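Local coordinates for protein Crov588 (PDB 6NYR) that is of unknown function but folds into a circular leucine-rich-repeat solenoid built largely of FNIP repeats, at residues N285-L297 with Q308-T320. Residues are numbered along the deposited sequence; the frame is centred on the assembly and turned at random.
Sequences NQIITENVLPNSL and QIITENVLPNSLT
Ser-318 sets its hydroxyl between two backbone carbonyls of the preceding coil: OG lies 2.7 Å from Asn-295 O and 2.7 Å from Leu-297 O, and its single proton can serve either. With OG held between its own backbone N and carbonyl carbon (chi1 48°), the short side chain reaches across while its backbone follows the type I turn from Pro-316 to Leu-319. Ser-296 OG binds Asn-273 O, and Ser-340 OG binds Leu-319 O, so serine-to-carbonyl links recur from coil to coil. At the other end, Gln-308 NE2 donates to Asn-285 OD1 at 3.3 Å, nearly straight at 162°. The donor stands well above the Asn-285 carbonyl plane and the two amides are turned 62° apart; OD1 also accepts from Asn-307 N. Between these polar ends, the CG1 methyl of Val-314 sits against Ile-288 O, 3.5 Å away, and meets Ile-288 CG2. Leu-293 crosses Pro-316 at about a right angle, CD1 lying 3.9 Å from Pro-316 CD and equally near Leu-315 CD2. Pro-316 CG also packs on Leu-297 CB. Leu-297 and Leu-319 lie alongside each other with their ends turned in the same direction, CG of Leu-297 4.0 Å from CD1 of Leu-319. Each segment lies in a loop, one linking strand 277-279 to 299-301 and the next linking 299-301 to 321-323; the contact stacks matching parts of two successive coils of about 22 residues, which fall in adjoining FNIP repeats. Inward, Leu-297 packs on strand 277-279, and Leu-315 and Leu-319 on strand 299-301.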
loop_
_atom_site.group_PDB
_atom_site.type_symbol
_atom_site.label_atom_id
_atom_site.label_comp_id
_atom_site.label_asym_id
_atom_site.label_seq_id
_atom_site.Cartn_x
_atom_site.Cartn_y
_atom_site.Cartn_z
ATOM N N ASN A 285 18.525 1.384 -24.959
ATOM C CA ASN A 285 17.893 1.835 -26.193
ATOM C C ASN A 285 18.636 1.241 -27.390
ATOM O O ASN A 285 19.002 1.936 -28.339
ATOM C CB ASN A 285 17.849 3.364 -26.242
ATOM C CG ASN A 285 16.887 3.879 -27.294
ATOM O OD1 ASN A 285 16.062 3.124 -27.814
ATOM N ND2 ASN A 285 16.972 5.169 -27.600
ATOM N N GLN A 286 18.867 -0.066 -27.350
ATOM C CA GLN A 286 19.531 -0.793 -28.420
ATOM C C GLN A 286 18.533 -1.689 -29.144
ATOM O O GLN A 286 17.580 -2.198 -28.548
ATOM C CB GLN A 286 20.682 -1.641 -27.870
ATOM C CG GLN A 286 21.808 -0.851 -27.213
ATOM C CD GLN A 286 22.471 0.123 -28.169
ATOM O OE1 GLN A 286 22.748 -0.213 -29.318
ATOM N NE2 GLN A 286 22.735 1.334 -27.696
ATOM N N ILE A 287 18.754 -1.866 -30.446
ATOM C CA ILE A 287 17.874 -2.711 -31.240
ATOM C C ILE A 287 18.004 -4.155 -30.779
ATOM O O ILE A 287 19.110 -4.644 -30.508
ATOM C CB ILE A 287 18.205 -2.568 -32.733
ATOM C CG1 ILE A 287 17.202 -3.341 -33.589
ATOM C CG2 ILE A 287 19.608 -3.080 -33.027
ATOM C CD1 ILE A 287 15.844 -2.683 -33.688
ATOM N N ILE A 288 16.867 -4.838 -30.665
ATOM C CA ILE A 288 16.816 -6.272 -30.388
ATOM C C ILE A 288 16.365 -6.978 -31.659
ATOM O O ILE A 288 15.294 -6.676 -32.197
ATOM C CB ILE A 288 15.886 -6.595 -29.203
ATOM C CG1 ILE A 288 16.340 -5.795 -27.979
ATOM C CG2 ILE A 288 15.860 -8.087 -28.932
ATOM C CD1 ILE A 288 15.606 -6.123 -26.705
ATOM N N THR A 289 17.180 -7.916 -32.136
ATOM C CA THR A 289 16.925 -8.597 -33.394
ATOM C C THR A 289 16.407 -10.022 -33.144
ATOM O O THR A 289 15.900 -10.331 -32.058
ATOM C CB THR A 289 18.195 -8.558 -34.258
ATOM O OG1 THR A 289 19.272 -9.209 -33.574
ATOM C CG2 THR A 289 18.580 -7.113 -34.560
ATOM N N GLU A 290 16.565 -10.903 -34.137
ATOM C CA GLU A 290 15.631 -12.013 -34.308
ATOM C C GLU A 290 15.735 -13.057 -33.202
ATOM O O GLU A 290 14.755 -13.322 -32.495
ATOM C CB GLU A 290 15.847 -12.669 -35.677
ATOM C CG GLU A 290 14.774 -12.346 -36.702
ATOM C CD GLU A 290 14.673 -13.389 -37.804
ATOM O OE1 GLU A 290 15.321 -14.455 -37.692
ATOM O OE2 GLU A 290 13.936 -13.148 -38.784
ATOM N N ASN A 291 16.895 -13.692 -33.057
ATOM C CA ASN A 291 17.004 -14.823 -32.142
ATOM C C ASN A 291 17.828 -14.458 -30.915
ATOM O O ASN A 291 18.732 -15.200 -30.513
ATOM C CB ASN A 291 17.604 -16.030 -32.869
ATOM C CG ASN A 291 16.682 -16.574 -33.951
ATOM O OD1 ASN A 291 16.866 -16.301 -35.140
ATOM N ND2 ASN A 291 15.681 -17.344 -33.541
ATOM N N VAL A 292 17.496 -13.325 -30.307
ATOM C CA VAL A 292 18.231 -12.792 -29.167
ATOM C C VAL A 292 17.510 -13.075 -27.858
ATOM O O VAL A 292 18.130 -13.479 -26.875
ATOM C CB VAL A 292 18.467 -11.276 -29.359
ATOM C CG1 VAL A 292 19.256 -10.703 -28.197
ATOM C CG2 VAL A 292 19.166 -11.012 -30.688
ATOM N N LEU A 293 16.202 -12.847 -27.822
ATOM C CA LEU A 293 15.447 -13.021 -26.593
ATOM C C LEU A 293 15.267 -14.504 -26.289
ATOM O O LEU A 293 15.046 -15.305 -27.205
ATOM C CB LEU A 293 14.087 -12.343 -26.710
ATOM C CG LEU A 293 14.084 -10.816 -26.828
ATOM C CD1 LEU A 293 12.672 -10.300 -27.026
ATOM C CD2 LEU A 293 14.731 -10.205 -25.601
ATOM N N PRO A 294 15.352 -14.901 -25.020
ATOM C CA PRO A 294 15.194 -16.322 -24.688
ATOM C C PRO A 294 13.794 -16.814 -25.025
ATOM O O PRO A 294 12.833 -16.046 -25.100
ATOM C CB PRO A 294 15.465 -16.386 -23.178
ATOM C CG PRO A 294 15.420 -14.983 -22.682
ATOM C CD PRO A 294 15.613 -14.052 -23.841
ATOM N N ASN A 295 13.690 -18.125 -25.228
ATOM C CA ASN A 295 12.436 -18.750 -25.626
ATOM C C ASN A 295 11.538 -19.093 -24.445
ATOM O O ASN A 295 10.393 -19.505 -24.659
ATOM C CB ASN A 295 12.737 -20.008 -26.449
ATOM C CG ASN A 295 13.648 -20.981 -25.722
ATOM O OD1 ASN A 295 13.723 -20.981 -24.492
ATOM N ND2 ASN A 295 14.361 -21.803 -26.485
ATOM N N SER A 296 12.020 -18.927 -23.216
ATOM C CA SER A 296 11.192 -19.100 -22.032
ATOM C C SER A 296 10.566 -17.799 -21.543
ATOM O O SER A 296 9.697 -17.840 -20.665
ATOM C CB SER A 296 12.023 -19.702 -20.889
ATOM O OG SER A 296 12.649 -20.905 -21.291
ATOM N N LEU A 297 10.981 -16.658 -22.090
ATOM C CA LEU A 297 10.592 -15.358 -21.560
ATOM C C LEU A 297 9.083 -15.221 -21.457
ATOM O O LEU A 297 8.362 -15.401 -22.442
ATOM C CB LEU A 297 11.165 -14.256 -22.453
ATOM C CG LEU A 297 11.198 -12.840 -21.890
ATOM C CD1 LEU A 297 12.126 -12.760 -20.692
ATOM C CD2 LEU A 297 11.637 -11.861 -22.978
ATOM N N GLN A 308 13.399 1.400 -29.951
ATOM C CA GLN A 308 13.863 0.736 -31.161
ATOM C C GLN A 308 12.765 -0.174 -31.694
ATOM O O GLN A 308 12.022 -0.790 -30.919
ATOM C CB GLN A 308 15.144 -0.055 -30.900
ATOM C CG GLN A 308 16.292 0.820 -30.424
ATOM C CD GLN A 308 16.697 1.864 -31.456
ATOM O OE1 GLN A 308 16.962 1.541 -32.617
ATOM N NE2 GLN A 308 16.730 3.123 -31.039
ATOM N N ILE A 309 12.659 -0.233 -33.023
ATOM C CA ILE A 309 11.579 -0.973 -33.653
ATOM C C ILE A 309 11.719 -2.466 -33.358
ATOM O O ILE A 309 12.827 -3.005 -33.239
ATOM C CB ILE A 309 11.572 -0.687 -35.164
ATOM C CG1 ILE A 309 10.299 -1.238 -35.810
ATOM C CG2 ILE A 309 12.816 -1.275 -35.826
ATOM C CD1 ILE A 309 9.912 -0.521 -37.091
ATOM N N ILE A 310 10.575 -3.132 -33.229
ATOM C CA ILE A 310 10.504 -4.571 -32.994
ATOM C C ILE A 310 9.823 -5.194 -34.203
ATOM O O ILE A 310 8.652 -4.906 -34.478
ATOM C CB ILE A 310 9.733 -4.900 -31.705
ATOM C CG1 ILE A 310 10.266 -4.047 -30.556
ATOM C CG2 ILE A 310 9.834 -6.381 -31.375
ATOM C CD1 ILE A 310 9.554 -4.266 -29.245
ATOM N N THR A 311 10.550 -6.046 -34.919
ATOM C CA THR A 311 10.041 -6.642 -36.143
ATOM C C THR A 311 9.615 -8.088 -35.882
ATOM O O THR A 311 9.563 -8.551 -34.737
ATOM C CB THR A 311 11.090 -6.563 -37.256
ATOM O OG1 THR A 311 12.288 -7.235 -36.847
ATOM C CG2 THR A 311 11.411 -5.111 -37.576
ATOM N N GLU A 312 9.318 -8.814 -36.958
ATOM C CA GLU A 312 8.814 -10.172 -36.835
ATOM C C GLU A 312 9.833 -11.090 -36.172
ATOM O O GLU A 312 11.045 -10.884 -36.264
ATOM C CB GLU A 312 8.464 -10.748 -38.212
ATOM C CG GLU A 312 7.294 -10.111 -38.924
ATOM C CD GLU A 312 6.944 -10.846 -40.214
ATOM O OE1 GLU A 312 7.759 -11.679 -40.668
ATOM O OE2 GLU A 312 5.854 -10.596 -40.768
ATOM N N ASN A 313 9.311 -12.104 -35.478
ATOM C CA ASN A 313 10.128 -13.179 -34.919
ATOM C C ASN A 313 11.238 -12.623 -34.036
ATOM O O ASN A 313 12.349 -13.157 -33.978
ATOM C CB ASN A 313 10.683 -14.051 -36.042
ATOM C CG ASN A 313 9.582 -14.637 -36.914
ATOM O OD1 ASN A 313 8.630 -15.236 -36.410
ATOM N ND2 ASN A 313 9.698 -14.447 -38.223
ATOM N N VAL A 314 10.920 -11.542 -33.334
ATOM C CA VAL A 314 11.788 -10.986 -32.306
ATOM C C VAL A 314 11.261 -11.313 -30.916
ATOM O O VAL A 314 12.006 -11.768 -30.048
ATOM C CB VAL A 314 11.942 -9.460 -32.493
ATOM C CG1 VAL A 314 12.678 -8.858 -31.302
ATOM C CG2 VAL A 314 12.669 -9.147 -33.786
ATOM N N LEU A 315 9.970 -11.086 -30.690
ATOM C CA LEU A 315 9.330 -11.461 -29.435
ATOM C C LEU A 315 9.020 -12.952 -29.444
ATOM O O LEU A 315 8.395 -13.444 -30.390
ATOM C CB LEU A 315 8.053 -10.658 -29.233
ATOM C CG LEU A 315 8.243 -9.141 -29.147
ATOM C CD1 LEU A 315 6.911 -8.431 -29.005
ATOM C CD2 LEU A 315 9.160 -8.798 -27.981
ATOM N N PRO A 316 9.441 -13.698 -28.426
ATOM C CA PRO A 316 9.198 -15.144 -28.428
ATOM C C PRO A 316 7.733 -15.468 -28.181
ATOM O O PRO A 316 6.952 -14.649 -27.687
ATOM C CB PRO A 316 10.083 -15.668 -27.291
ATOM C CG PRO A 316 10.287 -14.498 -26.383
ATOM C CD PRO A 316 10.131 -13.238 -27.203
ATOM N N ASN A 317 7.362 -16.693 -28.544
ATOM C CA ASN A 317 5.984 -17.143 -28.414
ATOM C C ASN A 317 5.614 -17.516 -26.987
ATOM O O ASN A 317 4.460 -17.876 -26.737
ATOM C CB ASN A 317 5.747 -18.332 -29.342
ATOM C CG ASN A 317 5.704 -17.926 -30.801
ATOM O OD1 ASN A 317 4.823 -17.169 -31.221
ATOM N ND2 ASN A 317 6.658 -18.420 -31.583
ATOM N N SER A 318 6.556 -17.433 -26.051
ATOM C CA SER A 318 6.263 -17.628 -24.639
ATOM C C SER A 318 5.805 -16.356 -23.936
ATOM O O SER A 318 5.222 -16.444 -22.851
ATOM C CB SER A 318 7.508 -18.175 -23.931
ATOM O OG SER A 318 8.657 -17.409 -24.274
ATOM N N LEU A 319 6.025 -15.188 -24.533
ATOM C CA LEU A 319 5.809 -13.935 -23.823
ATOM C C LEU A 319 4.336 -13.729 -23.502
ATOM O O LEU A 319 3.474 -13.818 -24.382
ATOM C CB LEU A 319 6.330 -12.761 -24.648
ATOM C CG LEU A 319 6.472 -11.433 -23.902
ATOM C CD1 LEU A 319 7.612 -11.479 -22.908
ATOM C CD2 LEU A 319 6.662 -10.295 -24.900
ATOM N N THR A 320 4.056 -13.450 -22.229
ATOM C CA THR A 320 2.709 -13.158 -21.765
ATOM C C THR A 320 2.525 -11.716 -21.319
ATOM O O THR A 320 1.420 -11.182 -21.435
ATOM C CB THR A 320 2.333 -14.075 -20.591
ATOM O OG1 THR A 320 3.215 -13.829 -19.487
ATOM C CG2 THR A 320 2.426 -15.538 -20.998
HETATM O O HOH W 1 13.899 -3.428 -31.003
#